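PDB 3ZBO: ALKF from Bacillus cereus, which is of unknown function but belongs to a family related to the HEAT-like repeat DNA glycosylases and has affinity for branched DNA structures. Local coordinates for residues A[171-175]-A[205-209]; A[158-162]-A[177-181]; A[92-98]-A[129-133]; A[142-147]-A[234-238]. All blocks are in the same frame, centred on the assembly; numbering follows the deposited sequence. Where two conformers were deposited one is given.

Contact 1. Residues A[171-175]-A[205-209]; sequences ERTKS and VEVKR
This is a polar and apolar helix-to-strand contact in which the first turn of helix 171-187 packs against the two-stranded antiparallel pair 204-207/215-218, joining the strand pair to the helical body. The axis of 171-175 passes 7.8 Å from that of strand 205-207 at 133°, with Glu171 CA 5.2 Å from Val207 CA; the segments bury 359 Å². Helical angles hold from Glu171 to Ser175, whereas Val205 to Val207 are extended (phi -115 to -95°, psi 107 to 124°).

Glu171 and Lys174, one helical turn apart, both point toward the strand. Glu171 (m, m) places OE1 2.9 Å from Lys208 N, a nearly linear hydrogen bond (168°), and the extended side chain of Lys174 (m, t, t, t) gives NZ to Glu206 O at 2.8 Å. Lys174 NZ also forms a salt bridge with Glu171 OE1 at 2.9 Å, so this ion pair also bonds to Lys208 N and Glu206 O.

Alongside these polar links, Val205 CG1 touches Lys174 CB at 3.8 Å, and Val207 CG1 lies over one face of the Arg172 guanidinium, 4.1 Å from Arg172 NH1. Water 1 accepts from Arg172 NH1 and Arg209 NH1, each at 3.0 Å; Arg209 NH2 also bonds to Lys213 O. Leu217 of strand 215-218 packs on Val205 and Val207, while helix 128-144 borders the helical side, where Glu128 accepts from Arg172 N.

Contact 2. Residues A[158-162]-A[177-181]; sequences MLEMV and MNNFL
Both segments are regular helix, with Val162 N to Met158 O at 2.9 Å and Leu181 N to Met177 O at 3.0 Å. Their axes approach to 10.2 Å at 131° between N-to-C directions. In register, Leu159 CA lies 6.9 Å from Leu181 CA and Val162 CA 6.2 Å from Met177 CA.

Aliphatic side chains meet between the axes. Val162 (t) points toward the partner helix, its CG1 3.5 Å from Leu181 CD2 and its CG2 4.0 Å from Met177 CB. Leu159 and Leu181 (both m, t) start sideways but bring their ends nearer, Leu159 CD2 reaching Leu181 CD2 at 3.7 Å.

Aromatic contacts centre on Phe180 (chi1 178°). Its CZ meets Met158 CB at 3.7 Å and its CE2 meets Leu159 CD2 at 3.9 Å. Met158 SD sits 5.2 Å from the ring centroid, 54° off the normal, an oblique Met-aromatic contact; Trp135 adds an edge-to-face ring.

Such apolar packing of consecutive helices crossing at 131°, here 152-165 and 171-187, is consistent with the helical pairs of a HEAT-like repeat.

Contact 3. Residues A[92-98]-A[129-133]; sequences IDGAYFY and LKMSA
Leu129, in the first turn of helix 128-144, points toward segment 92-98 and extends (m, t) into the curve of its backbone after helix 85-94. Leu129 CD1 lies 3.4 Å from Ala95 O, 3.5 Å from Tyr96 O and 3.9 Å from Phe97 CA; Leu129 CD2 is 3.8 Å from Tyr98 N. The backbone turns through Tyr96 (-84/-9°) to Phe97 (-148/173°), the N-cap of helix 98-110.

The CA-to-CB bond of Lys130 points sideways, and Lys130 CG lies 3.7 Å from Ile92 CG1, their CA atoms being 6.6 Å apart. Lys130 NZ is 4.4 Å from Asp93 OD1, beyond a salt bridge; water 2 joins them, donating to Asp93 OD1 (2.6 Å) and accepting from Lys130 NZ (3.1 Å). The contact thus sets a helix-to-helix turn against a later helix of the all-helical body, as in a HEAT-like repeat array.

Ser132 points toward the other segment, but its OG bonds elsewhere, to Asp102 of helix 98-110 and the Arg172 carbonyl. Ala133 lies one turn beyond Leu129, with Ala133 N hydrogen-bonded to Leu129 O at 2.9 Å. Ala133 CB comes within 3.5 Å of Ile92 CD1, and Trp122 of helix 115-124 touches both residues.

Contact 4. Residues A[142-147]-A[234-238]; sequences LGNRKD and FKRKY
Lys235 dominates this meeting of the end of helix 128-144 with the irregular C-terminal segment 234-238. Its side chain is extended as far as CE (m, t, t) and then bends at chi4 (-82°, m), which brings Lys235 NZ among three acceptors of segment 142-147: Leu142 O at 2.9 Å, Arg145 O at 2.8 Å and Asp147 OD1 at 2.7 Å, the last a salt bridge. Asp147 (chi1 -72°, m) starts sideways but carries its carboxylate to the ammonium. Ser187 O also accepts, so Lys235 NZ links the tail to the ends of helices 128-144 and 171-187.

The backbones run close, with Gly143 CA 4.3 Å from Lys235 CA and Asn144 CA 4.9 Å from Lys237 CA. Gly143 CA makes a CA-H...O contact with Arg236 O at 3.5 Å; an ideal CB would fall 2.2 Å from that oxygen and clash, so this close approach is possible because residue 143 is glycine.

Asn144 OD1 (chi1 t) lies 3.6 Å from CD of the extended Lys237. Arg236, pointing away at chi1 50° (p), pairs with Glu226 of helix 219-228. Leu142 packs on Phe180 and Val184 of helix 171-187, and Tyr238 touches helix 98-110.

How the contacts relate
Along the chain contact 3 closes before the others open; contacts 1 and 2 interleave, and both are nested within the loop closed by contact 4. Helix 171-187 serves contacts 1 and 2, whose centres lie 13 Å apart, and helix 128-144 serves contacts 3 and 4, centred 22 Å apart on opposite sides of the chain's centre. Contacts 1 and 3 touch, Arg172 NE lying 3.4 Å from Tyr98 CB; contact 2 reaches contact 4 through Phe180 CE1 and Leu142 CD1 at 4.1 Å. Helices 128-144 and 171-187, which touch at Leu129 and Arg172, thus carry all four contacts, consistent with a HEAT-like helical array, with the strand pair and C-terminal tail packed against it.

Contact 1. Residues A[171-175]-A[205-209]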
loop_
_atom_site.group_PDB
_atom_site.type_symbol
_atom_site.label_atom_id
_atom_site.label_comp_id
_atom_site.label_asym_id
_atom_site.label_seq_id
_atom_site.Cartn_x
_atom_site.Cartn_y
_atom_site.Cartn_z
ATOM N N GLU A 171 9.540 2.044 11.787
ATOM C CA GLU A 171 9.726 3.047 10.726
ATOM C C GLU A 171 8.700 2.933 9.610
ATOM O O GLU A 171 8.098 3.928 9.207
ATOM C CB GLU A 171 11.109 3.111 10.114
ATOM C CG GLU A 171 12.221 3.164 11.211
ATOM C CD GLU A 171 12.116 4.374 12.134
ATOM O OE1 GLU A 171 11.680 5.472 11.694
ATOM O OE2 GLU A 171 12.560 4.268 13.344
ATOM N N ARG A 172 8.546 1.741 9.032
ATOM C CA ARG A 172 7.609 1.682 7.918
ATOM C C ARG A 172 6.199 1.847 8.363
ATOM O O ARG A 172 5.341 2.370 7.586
ATOM C CB ARG A 172 7.725 0.354 7.142
ATOM C CG ARG A 172 9.050 0.196 6.433
ATOM C CD ARG A 172 9.667 1.377 5.674
ATOM N NE ARG A 172 8.611 2.045 4.876
ATOM C CZ ARG A 172 8.915 3.053 4.081
ATOM N NH1 ARG A 172 10.238 3.423 3.889
ATOM N NH2 ARG A 172 7.908 3.717 3.517
ATOM N N THR A 173 5.867 1.493 9.591
ATOM C CA THR A 173 4.535 1.682 10.123
ATOM C C THR A 173 4.262 3.205 10.133
ATOM O O THR A 173 3.121 3.654 9.861
ATOM C CB THR A 173 4.391 1.026 11.516
ATOM O OG1 THR A 173 4.931 -0.289 11.454
ATOM C CG2 THR A 173 2.917 0.938 11.858
ATOM N N LYS A 174 5.252 4.012 10.561
ATOM C CA LYS A 174 5.082 5.451 10.684
ATOM C C LYS A 174 4.668 6.006 9.294
ATOM O O LYS A 174 3.813 6.894 9.213
ATOM C CB LYS A 174 6.445 6.137 10.959
ATOM C CG LYS A 174 6.985 5.896 12.322
ATOM C CD LYS A 174 8.308 6.709 12.413
ATOM C CE LYS A 174 8.972 6.488 13.743
ATOM N NZ LYS A 174 10.347 7.169 13.680
ATOM N N SER A 175 5.316 5.557 8.199
ATOM C CA SER A 175 4.973 6.056 6.855
ATOM C C SER A 175 3.528 5.752 6.563
ATOM O O SER A 175 2.805 6.659 6.059
ATOM C CB SER A 175 5.894 5.352 5.852
ATOM O OG SER A 175 5.372 5.592 4.507
ATOM N N VAL A 205 7.137 13.727 11.006
ATOM C CA VAL A 205 7.352 12.304 11.312
ATOM C C VAL A 205 8.585 11.876 10.548
ATOM O O VAL A 205 8.694 12.101 9.304
ATOM C CB VAL A 205 6.118 11.481 10.777
ATOM C CG1 VAL A 205 6.430 9.960 10.816
ATOM C CG2 VAL A 205 4.909 11.822 11.709
ATOM N N GLU A 206 9.548 11.344 11.290
ATOM C CA GLU A 206 10.852 10.992 10.695
ATOM C C GLU A 206 10.904 9.489 10.484
ATOM O O GLU A 206 10.888 8.716 11.451
ATOM C CB GLU A 206 12.037 11.480 11.589
ATOM C CG GLU A 206 13.330 10.969 10.970
ATOM C CD GLU A 206 14.549 11.347 11.764
ATOM O OE1 GLU A 206 14.492 11.970 12.827
ATOM O OE2 GLU A 206 15.633 10.999 11.244
ATOM N N VAL A 207 10.924 9.115 9.211
ATOM C CA VAL A 207 11.053 7.705 8.804
ATOM C C VAL A 207 12.547 7.436 8.532
ATOM O O VAL A 207 13.118 7.906 7.560
ATOM C CB VAL A 207 10.263 7.430 7.525
ATOM C CG1 VAL A 207 10.352 5.945 7.148
ATOM C CG2 VAL A 207 8.762 7.776 7.741
ATOM N N LYS A 208 13.130 6.689 9.483
ATOM C CA LYS A 208 14.560 6.289 9.333
ATOM C C LYS A 208 14.647 5.163 8.359
ATOM O O LYS A 208 13.762 4.314 8.291
ATOM C CB LYS A 208 15.048 5.879 10.707
ATOM C CG LYS A 208 15.058 7.069 11.616
ATOM C CD LYS A 208 15.442 6.661 12.994
ATOM C CE LYS A 208 15.153 7.879 13.920
ATOM N NZ LYS A 208 15.173 7.465 15.375
ATOM N N ARG A 209 15.695 5.226 7.543
ATOM C CA ARG A 209 15.832 4.249 6.436
ATOM C C ARG A 209 17.299 3.806 6.347
ATOM O O ARG A 209 18.244 4.604 6.551
ATOM C CB ARG A 209 15.412 4.940 5.137
ATOM C CG ARG A 209 13.925 5.364 5.212
ATOM C CD ARG A 209 13.444 5.921 3.902
ATOM N NE ARG A 209 14.192 7.175 3.589
ATOM C CZ ARG A 209 13.842 7.930 2.541
ATOM N NH1 ARG A 209 12.799 7.528 1.820
ATOM N NH2 ARG A 209 14.472 9.047 2.228
HETATM O O HOH W 1 10.581 5.578 1.873
#

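Contact 2. Residues A[158-162]-A[177-181]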
loop_
_atom_site.group_PDB
_atom_site.type_symbol
_atom_site.label_atom_id
_atom_site.label_comp_id
_atom_site.label_asym_id
_atom_site.label_seq_id
_atom_site.Cartn_x
_atom_site.Cartn_y
_atom_site.Cartn_z
ATOM N N MET A 158 -8.865 5.263 15.449
ATOM C CA MET A 158 -7.637 5.071 14.693
ATOM C C MET A 158 -6.819 6.352 14.590
ATOM O O MET A 158 -5.553 6.294 14.731
ATOM C CB MET A 158 -7.961 4.514 13.300
ATOM C CG MET A 158 -8.463 3.065 13.380
ATOM S SD MET A 158 -9.092 2.496 11.845
ATOM C CE MET A 158 -7.564 2.207 10.934
ATOM N N LEU A 159 -7.458 7.506 14.394
ATOM C CA LEU A 159 -6.675 8.753 14.364
ATOM C C LEU A 159 -5.974 8.990 15.708
ATOM O O LEU A 159 -4.840 9.478 15.770
ATOM C CB LEU A 159 -7.591 9.968 14.105
ATOM C CG LEU A 159 -8.110 10.055 12.680
ATOM C CD1 LEU A 159 -9.208 11.160 12.566
ATOM C CD2 LEU A 159 -6.978 10.395 11.726
ATOM N N GLU A 160 -6.742 8.703 16.818
ATOM C CA GLU A 160 -6.132 8.874 18.140
ATOM C C GLU A 160 -4.965 7.927 18.387
ATOM O O GLU A 160 -3.954 8.353 18.954
ATOM C CB GLU A 160 -7.186 8.643 19.216
ATOM C CG GLU A 160 -8.192 9.740 19.341
ATOM C CD GLU A 160 -7.614 11.069 19.735
ATOM O OE1 GLU A 160 -6.683 11.124 20.575
ATOM O OE2 GLU A 160 -8.067 12.122 19.246
ATOM N N MET A 161 -5.050 6.709 17.839
ATOM C CA MET A 161 -3.962 5.762 17.935
ATOM C C MET A 161 -2.737 6.285 17.171
ATOM O O MET A 161 -1.608 6.226 17.657
ATOM C CB MET A 161 -4.414 4.410 17.445
ATOM C CG MET A 161 -3.346 3.394 17.540
ATOM S SD MET A 161 -2.897 3.002 19.225
ATOM C CE MET A 161 -4.510 2.740 19.951
ATOM N N VAL A 162 -2.970 6.842 15.995
ATOM C CA VAL A 162 -1.843 7.418 15.294
ATOM C C VAL A 162 -1.243 8.597 16.100
ATOM O O VAL A 162 -0.023 8.643 16.325
ATOM C CB VAL A 162 -2.268 7.953 13.890
ATOM C CG1 VAL A 162 -1.091 8.768 13.237
ATOM C CG2 VAL A 162 -2.675 6.817 13.000
ATOM N N MET A 177 1.023 5.091 8.712
ATOM C CA MET A 177 0.080 5.843 9.619
ATOM C C MET A 177 0.030 7.321 9.133
ATOM O O MET A 177 -1.024 7.955 9.263
ATOM C CB MET A 177 0.690 5.785 11.036
ATOM C CG MET A 177 0.451 4.465 11.665
ATOM S SD MET A 177 1.323 4.649 13.312
ATOM C CE MET A 177 0.372 3.494 14.309
ATOM N N ASN A 178 1.184 7.868 8.667
ATOM C CA ASN A 178 1.135 9.242 8.151
ATOM C C ASN A 178 0.224 9.376 6.920
ATOM O O ASN A 178 -0.521 10.391 6.824
ATOM C CB ASN A 178 2.591 9.711 7.846
ATOM C CG ASN A 178 2.677 11.206 7.575
ATOM O OD1 ASN A 178 2.802 11.613 6.387
ATOM N ND2 ASN A 178 2.668 11.942 8.628
ATOM N N ASN A 179 0.338 8.365 6.055
ATOM C CA ASN A 179 -0.532 8.302 4.866
ATOM C C ASN A 179 -1.998 8.249 5.392
ATOM O O ASN A 179 -2.881 8.961 4.808
ATOM C CB ASN A 179 -0.082 7.078 4.002
ATOM C CG ASN A 179 -0.799 6.991 2.689
ATOM O OD1 ASN A 179 -1.408 7.971 2.265
ATOM N ND2 ASN A 179 -0.620 5.860 1.973
ATOM N N PHE A 180 -2.266 7.484 6.429
ATOM C CA PHE A 180 -3.640 7.418 6.921
ATOM C C PHE A 180 -4.103 8.834 7.379
ATOM O O PHE A 180 -5.254 9.192 7.098
ATOM C CB PHE A 180 -3.681 6.328 8.037
ATOM C CG PHE A 180 -5.048 6.178 8.684
ATOM C CD1 PHE A 180 -5.985 5.325 8.104
ATOM C CD2 PHE A 180 -5.315 6.863 9.839
ATOM C CE1 PHE A 180 -7.243 5.139 8.709
ATOM C CE2 PHE A 180 -6.569 6.695 10.461
ATOM C CZ PHE A 180 -7.566 5.824 9.891
ATOM N N LEU A 181 -3.302 9.577 8.118
ATOM C CA LEU A 181 -3.688 10.948 8.526
ATOM C C LEU A 181 -4.038 11.769 7.297
ATOM O O LEU A 181 -5.068 12.430 7.271
ATOM C CB LEU A 181 -2.537 11.709 9.248
ATOM C CG LEU A 181 -2.072 11.062 10.540
ATOM C CD1 LEU A 181 -1.114 12.146 11.116
ATOM C CD2 LEU A 181 -3.307 10.871 11.586
#

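Contact 3. Residues A[92-98]-A[129-133]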
loop_
_atom_site.group_PDB
_atom_site.type_symbol
_atom_site.label_atom_id
_atom_site.label_comp_id
_atom_site.label_asym_id
_atom_site.label_seq_id
_atom_site.Cartn_x
_atom_site.Cartn_y
_atom_site.Cartn_z
ATOM N N ILE A 92 1.345 -11.634 2.850
ATOM C CA ILE A 92 2.071 -10.667 3.668
ATOM C C ILE A 92 3.343 -11.276 4.251
ATOM O O ILE A 92 4.345 -10.564 4.443
ATOM C CB ILE A 92 1.166 -10.040 4.743
ATOM C CG1 ILE A 92 1.731 -8.710 5.299
ATOM C CG2 ILE A 92 0.943 -11.012 5.982
ATOM C CD1 ILE A 92 1.894 -7.585 4.207
ATOM N N ASP A 93 3.356 -12.589 4.508
ATOM C CA ASP A 93 4.609 -13.199 4.999
ATOM C C ASP A 93 5.718 -13.087 3.987
ATOM O O ASP A 93 6.852 -13.072 4.400
ATOM C CB ASP A 93 4.391 -14.699 5.304
ATOM C CG ASP A 93 3.589 -14.926 6.588
ATOM O OD1 ASP A 93 3.407 -14.031 7.395
ATOM O OD2 ASP A 93 3.165 -16.113 6.793
ATOM N N GLY A 94 5.399 -12.996 2.692
ATOM C CA GLY A 94 6.424 -12.826 1.694
ATOM C C GLY A 94 6.745 -11.397 1.271
ATOM O O GLY A 94 7.656 -11.193 0.481
ATOM N N ALA A 95 6.076 -10.449 1.932
ATOM C CA ALA A 95 6.262 -9.063 1.542
ATOM C C ALA A 95 7.431 -8.486 2.344
ATOM O O ALA A 95 7.268 -7.879 3.412
ATOM C CB ALA A 95 4.958 -8.316 1.886
ATOM N N TYR A 96 8.614 -8.617 1.740
ATOM C CA TYR A 96 9.808 -8.401 2.583
ATOM C C TYR A 96 10.270 -6.972 2.772
ATOM O O TYR A 96 11.194 -6.684 3.519
ATOM C CB TYR A 96 10.999 -9.233 2.034
ATOM C CG TYR A 96 11.482 -8.842 0.693
ATOM C CD1 TYR A 96 12.389 -7.793 0.516
ATOM C CD2 TYR A 96 11.024 -9.495 -0.441
ATOM C CE1 TYR A 96 12.841 -7.399 -0.715
ATOM C CE2 TYR A 96 11.490 -9.118 -1.762
ATOM C CZ TYR A 96 12.443 -8.068 -1.901
ATOM O OH TYR A 96 12.848 -7.639 -3.124
ATOM N N PHE A 97 9.656 -6.078 2.013
ATOM C CA PHE A 97 9.862 -4.650 2.234
ATOM C C PHE A 97 8.647 -3.848 1.891
ATOM O O PHE A 97 7.684 -4.413 1.344
ATOM C CB PHE A 97 11.147 -4.144 1.453
ATOM C CG PHE A 97 10.940 -3.926 -0.060
ATOM C CD1 PHE A 97 10.519 -4.989 -0.921
ATOM C CD2 PHE A 97 11.153 -2.651 -0.614
ATOM C CE1 PHE A 97 10.397 -4.795 -2.349
ATOM C CE2 PHE A 97 11.039 -2.456 -1.973
ATOM C CZ PHE A 97 10.648 -3.507 -2.868
ATOM N N TYR A 98 8.666 -2.531 2.191
ATOM C CA TYR A 98 7.402 -1.788 2.155
ATOM C C TYR A 98 6.730 -1.684 0.789
ATOM O O TYR A 98 5.508 -1.542 0.755
ATOM C CB TYR A 98 7.601 -0.372 2.750
ATOM C CG TYR A 98 8.284 0.583 1.771
ATOM C CD1 TYR A 98 9.706 0.622 1.746
ATOM C CD2 TYR A 98 7.551 1.379 0.914
ATOM C CE1 TYR A 98 10.390 1.485 0.836
ATOM C CE2 TYR A 98 8.174 2.237 -0.024
ATOM C CZ TYR A 98 9.610 2.258 -0.063
ATOM O OH TYR A 98 10.225 3.128 -0.993
ATOM N N LEU A 129 6.018 -4.593 9.054
ATOM C CA LEU A 129 5.483 -4.487 7.708
ATOM C C LEU A 129 4.056 -4.991 7.632
ATOM O O LEU A 129 3.258 -4.487 6.750
ATOM C CB LEU A 129 6.331 -5.334 6.772
ATOM C CG LEU A 129 7.751 -4.800 6.541
ATOM C CD1 LEU A 129 8.614 -5.746 5.764
ATOM C CD2 LEU A 129 7.647 -3.476 5.748
ATOM N N LYS A 130 3.636 -5.904 8.518
ATOM C CA LYS A 130 2.208 -6.228 8.529
ATOM C C LYS A 130 1.331 -5.031 8.979
ATOM O O LYS A 130 0.281 -4.738 8.352
ATOM C CB LYS A 130 1.867 -7.381 9.521
ATOM C CG LYS A 130 2.253 -8.658 9.008
ATOM C CD LYS A 130 1.620 -9.746 10.012
ATOM C CE LYS A 130 2.371 -11.047 9.813
ATOM N NZ LYS A 130 1.580 -11.938 10.761
ATOM N N MET A 131 1.840 -4.296 9.980
ATOM C CA MET A 131 1.092 -3.112 10.390
ATOM C C MET A 131 1.112 -2.088 9.267
ATOM O O MET A 131 0.111 -1.427 9.069
ATOM C CB MET A 131 1.708 -2.450 11.654
ATOM C CG MET A 131 1.512 -3.479 12.813
ATOM S SD MET A 131 1.976 -2.720 14.414
ATOM C CE MET A 131 3.743 -2.426 14.248
ATOM N N SER A 132 2.267 -1.919 8.616
ATOM C CA SER A 132 2.317 -0.956 7.468
ATOM C C SER A 132 1.270 -1.338 6.413
ATOM O O SER A 132 0.583 -0.450 5.871
ATOM C CB SER A 132 3.720 -0.998 6.841
ATOM O OG SER A 132 3.799 0.073 5.905
ATOM N N ALA A 133 1.128 -2.626 6.117
ATOM C CA ALA A 133 0.129 -3.059 5.126
ATOM C C ALA A 133 -1.282 -2.780 5.636
ATOM O O ALA A 133 -2.128 -2.359 4.820
ATOM C CB ALA A 133 0.269 -4.569 4.823
HETATM O O HOH W 2 0.921 -13.626 8.204
#

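Contact 4. Residues A[142-147]-A[234-238]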
loop_
_atom_site.group_PDB
_atom_site.type_symbol
_atom_site.label_atom_id
_atom_site.label_comp_id
_atom_site.label_asym_id
_atom_site.label_seq_id
_atom_site.Cartn_x
_atom_site.Cartn_y
_atom_site.Cartn_z
ATOM N N LEU A 142 -10.193 4.040 1.817
ATOM C CA LEU A 142 -10.857 5.399 1.944
ATOM C C LEU A 142 -10.904 6.050 0.567
ATOM O O LEU A 142 -11.770 6.918 0.353
ATOM C CB LEU A 142 -10.030 6.209 2.887
ATOM C CG LEU A 142 -10.221 5.807 4.312
ATOM C CD1 LEU A 142 -9.118 6.392 5.227
ATOM C CD2 LEU A 142 -11.662 6.116 4.886
ATOM N N GLY A 143 -10.072 5.595 -0.418
ATOM C CA GLY A 143 -10.232 6.105 -1.809
ATOM C C GLY A 143 -11.105 5.297 -2.750
ATOM O O GLY A 143 -11.473 5.794 -3.860
ATOM N N ASN A 144 -11.438 4.061 -2.393
ATOM C CA ASN A 144 -12.271 3.257 -3.281
ATOM C C ASN A 144 -13.567 2.795 -2.612
ATOM O O ASN A 144 -14.231 1.894 -3.115
ATOM C CB ASN A 144 -11.486 2.083 -3.855
ATOM C CG ASN A 144 -12.164 1.481 -5.078
ATOM O OD1 ASN A 144 -12.809 2.190 -5.857
ATOM N ND2 ASN A 144 -12.011 0.196 -5.249
ATOM N N ARG A 145 -13.953 3.488 -1.526
ATOM C CA ARG A 145 -15.198 3.081 -0.859
ATOM C C ARG A 145 -15.928 4.338 -0.482
ATOM O O ARG A 145 -15.376 5.389 -0.153
ATOM C CB ARG A 145 -14.948 2.270 0.437
ATOM C CG ARG A 145 -14.197 0.931 0.297
ATOM C CD ARG A 145 -14.903 -0.164 -0.381
ATOM N NE ARG A 145 -13.882 -1.209 -0.605
ATOM C CZ ARG A 145 -14.129 -2.479 -0.765
ATOM N NH1 ARG A 145 -15.403 -2.927 -0.760
ATOM N NH2 ARG A 145 -13.110 -3.301 -0.888
ATOM N N LYS A 146 -17.260 4.217 -0.470
ATOM C CA LYS A 146 -18.041 5.313 0.068
ATOM C C LYS A 146 -17.860 5.431 1.605
ATOM O O LYS A 146 -17.479 4.483 2.317
ATOM C CB LYS A 146 -19.556 5.148 -0.282
ATOM C CG LYS A 146 -19.822 4.581 -1.696
ATOM C CD LYS A 146 -21.350 4.437 -2.031
ATOM C CE LYS A 146 -21.678 4.678 -3.493
ATOM N NZ LYS A 146 -21.331 6.058 -3.926
ATOM N N ASP A 147 -18.095 6.630 2.121
ATOM C CA ASP A 147 -17.881 6.865 3.493
ATOM C C ASP A 147 -18.656 5.943 4.430
ATOM O O ASP A 147 -18.221 5.635 5.545
ATOM C CB ASP A 147 -18.137 8.345 3.851
ATOM C CG ASP A 147 -17.062 9.274 3.320
ATOM O OD1 ASP A 147 -15.952 8.777 2.973
ATOM O OD2 ASP A 147 -17.334 10.485 3.356
ATOM N N PHE A 234 -12.192 14.302 -2.161
ATOM C CA PHE A 234 -11.811 13.588 -3.302
ATOM C C PHE A 234 -11.457 12.168 -2.902
ATOM O O PHE A 234 -10.682 11.987 -1.930
ATOM C CB PHE A 234 -10.493 14.235 -3.857
ATOM C CG PHE A 234 -10.068 13.746 -5.198
ATOM C CD1 PHE A 234 -10.698 14.159 -6.332
ATOM C CD2 PHE A 234 -8.969 12.876 -5.332
ATOM C CE1 PHE A 234 -10.277 13.735 -7.621
ATOM C CE2 PHE A 234 -8.536 12.419 -6.577
ATOM C CZ PHE A 234 -9.221 12.853 -7.757
ATOM N N LYS A 235 -11.964 11.245 -3.676
ATOM C CA LYS A 235 -11.508 9.840 -3.446
ATOM C C LYS A 235 -10.894 9.266 -4.719
ATOM O O LYS A 235 -11.513 9.349 -5.747
ATOM C CB LYS A 235 -12.693 8.991 -3.032
ATOM C CG LYS A 235 -13.265 9.264 -1.697
ATOM C CD LYS A 235 -14.540 8.499 -1.552
ATOM C CE LYS A 235 -15.073 8.715 -0.203
ATOM N NZ LYS A 235 -14.435 7.811 0.900
ATOM N N ARG A 236 -9.649 8.833 -4.546
ATOM C CA ARG A 236 -8.781 8.310 -5.606
ATOM C C ARG A 236 -8.648 6.773 -5.464
ATOM O O ARG A 236 -8.034 6.353 -4.544
ATOM C CB ARG A 236 -7.386 8.993 -5.534
ATOM C CG ARG A 236 -6.701 9.018 -4.148
ATOM C CD ARG A 236 -6.654 10.432 -3.588
ATOM N NE ARG A 236 -5.537 11.192 -4.112
ATOM C CZ ARG A 236 -5.042 12.250 -3.499
ATOM N NH1 ARG A 236 -5.578 12.635 -2.343
ATOM N NH2 ARG A 236 -4.012 12.904 -4.024
ATOM N N LYS A 237 -9.185 5.981 -6.384
ATOM C CA LYS A 237 -8.785 4.541 -6.449
ATOM C C LYS A 237 -7.310 4.450 -6.746
ATOM O O LYS A 237 -6.823 5.068 -7.705
ATOM C CB LYS A 237 -9.537 3.765 -7.510
ATOM C CG LYS A 237 -9.346 2.317 -7.372
ATOM C CD LYS A 237 -10.265 1.541 -8.355
ATOM C CE LYS A 237 -9.727 0.161 -8.508
ATOM N NZ LYS A 237 -10.806 -0.890 -8.636
ATOM N N TYR A 238 -6.570 3.678 -5.926
ATOM C CA TYR A 238 -5.112 3.543 -6.180
ATOM C C TYR A 238 -4.852 3.096 -7.625
ATOM O O TYR A 238 -5.406 2.116 -8.071
ATOM C CB TYR A 238 -4.536 2.544 -5.117
ATOM C CG TYR A 238 -3.067 2.432 -5.151
ATOM C CD1 TYR A 238 -2.458 1.578 -6.113
ATOM C CD2 TYR A 238 -2.282 3.109 -4.265
ATOM C CE1 TYR A 238 -1.051 1.415 -6.195
ATOM C CE2 TYR A 238 -0.851 2.988 -4.336
ATOM C CZ TYR A 238 -0.291 2.122 -5.323
ATOM O OH TYR A 238 1.070 1.980 -5.369
#